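Local structure of transcriptional regulatory protein RcsB (Escherichia coli, 5I4C) at residues Q110-P113 / T114-K118. The protein acts as the DNA-binding response regulator of the Rcs phosphorelay, controlling genes for capsule synthesis, biofilm formation and cell division. Sequence-based numbering, arbitrary orientation.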
loop_
_atom_site.group_PDB
_atom_site.type_symbol
_atom_site.label_atom_id
_atom_site.label_comp_id
_atom_site.label_asym_id
_atom_site.label_seq_id
_atom_site.Cartn_x
_atom_site.Cartn_y
_atom_site.Cartn_z
ATOM N N GLN A 110 -5.753 2.193 -4.879
ATOM C CA GLN A 110 -4.394 2.033 -5.436
ATOM C C GLN A 110 -3.848 3.292 -6.131
ATOM O O GLN A 110 -2.674 3.396 -6.342
ATOM C CB GLN A 110 -4.317 0.831 -6.341
ATOM C CG GLN A 110 -4.626 -0.478 -5.602
ATOM C CD GLN A 110 -3.620 -0.766 -4.492
ATOM O OE1 GLN A 110 -2.421 -0.591 -4.689
ATOM N NE2 GLN A 110 -4.132 -1.216 -3.292
ATOM N N GLY A 111 -4.722 4.203 -6.509
ATOM C CA GLY A 111 -4.337 5.466 -7.122
ATOM C C GLY A 111 -4.402 6.622 -6.137
ATOM O O GLY A 111 -4.220 7.740 -6.524
ATOM N N ALA A 112 -4.605 6.351 -4.850
ATOM C CA ALA A 112 -4.741 7.442 -3.889
ATOM C C ALA A 112 -3.633 8.504 -3.842
ATOM O O ALA A 112 -3.938 9.687 -3.724
ATOM C CB ALA A 112 -5.025 6.866 -2.494
ATOM N N PRO A 113 -2.346 8.116 -3.995
ATOM C CA PRO A 113 -1.348 9.171 -3.880
ATOM C C PRO A 113 -1.450 10.238 -4.924
ATOM O O PRO A 113 -1.228 11.380 -4.571
ATOM C CB PRO A 113 -0.004 8.440 -4.040
ATOM C CG PRO A 113 -0.293 7.017 -3.630
ATOM C CD PRO A 113 -1.738 6.764 -4.016
ATOM N N THR A 114 -1.756 9.878 -6.166
ATOM C CA THR A 114 -2.108 10.821 -7.238
ATOM C C THR A 114 -3.518 11.424 -7.172
ATOM O O THR A 114 -3.745 12.622 -7.412
ATOM C CB THR A 114 -2.085 10.094 -8.588
ATOM O OG1 THR A 114 -0.948 9.250 -8.631
ATOM C CG2 THR A 114 -2.037 11.103 -9.718
ATOM N N ASP A 115 -4.494 10.595 -6.861
ATOM C CA ASP A 115 -5.884 11.031 -7.010
ATOM C C ASP A 115 -6.360 11.791 -5.832
ATOM O O ASP A 115 -7.239 12.636 -6.009
ATOM C CB ASP A 115 -6.823 9.855 -7.265
ATOM C CG ASP A 115 -6.534 9.138 -8.581
ATOM O OD1 ASP A 115 -5.877 9.760 -9.460
ATOM O OD2 ASP A 115 -6.923 7.940 -8.735
ATOM N N LEU A 116 -5.864 11.516 -4.607
ATOM C CA LEU A 116 -6.376 12.239 -3.425
ATOM C C LEU A 116 -6.193 13.715 -3.435
ATOM O O LEU A 116 -7.071 14.437 -2.961
ATOM C CB LEU A 116 -5.775 11.802 -2.089
ATOM C CG LEU A 116 -6.446 10.654 -1.383
ATOM C CD1 LEU A 116 -5.603 10.383 -0.160
ATOM C CD2 LEU A 116 -7.898 10.960 -0.993
ATOM N N PRO A 117 -5.013 14.176 -3.881
ATOM C CA PRO A 117 -4.850 15.602 -3.932
ATOM C C PRO A 117 -5.910 16.257 -4.832
ATOM O O PRO A 117 -6.435 17.336 -4.499
ATOM C CB PRO A 117 -3.402 15.765 -4.442
ATOM C CG PRO A 117 -2.729 14.508 -3.887
ATOM C CD PRO A 117 -3.749 13.468 -4.116
ATOM N N LYS A 118 -6.297 15.564 -5.884
ATOM C CA LYS A 118 -7.266 16.099 -6.796
ATOM C C LYS A 118 -8.638 16.030 -6.125
ATOM O O LYS A 118 -9.432 16.976 -6.256
ATOM C CB LYS A 118 -7.310 15.314 -8.124
ATOM C CG LYS A 118 -6.011 15.176 -8.928
ATOM C CD LYS A 118 -6.309 14.184 -10.048
ATOM C CE LYS A 118 -5.183 13.991 -11.039
ATOM N NZ LYS A 118 -5.749 13.844 -12.415
#
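The first turn of helix 112-124, the last helix of the receiver domain, starts at Gly-111, its N-cap residue, and closes through two backbone hydrogen bonds. Asp-115 N donates to Gly-111 O at 2.9 Å, and Leu-116 N to Ala-112 O at 2.8 Å. Asp-115 turns CG beside its own backbone N (chi1 -64°), which folds the carboxylate back along the helix start; it comes alongside the Gly-111 carbonyl, with Asp-115 OD2 3.5 Å from Gly-111 O, but the two are both acceptors and share no hydrogen bond. A negative charge at this end would be expected to suit the helix dipole. On the buried side, Leu-116 CG packs against the methyl of Ala-112, 4.2 Å from its CB, and both side chains meet Ile-19 of helix 13-23. One turn on from Pro-113, Pro-117 has no N-H to give; its CD sits 3.3 Å from Pro-113 O, and the helix kinks there. That carbonyl is instead hydrogen-bonded by Ser-22 OG, while the Pro-113 ring packs on Phe-17 of the second subunit. The arrangement is that of a helix start with glycine at the N-cap position and a proline kink one turn in, here in the closing helix of a CheY-like (βα)5 fold.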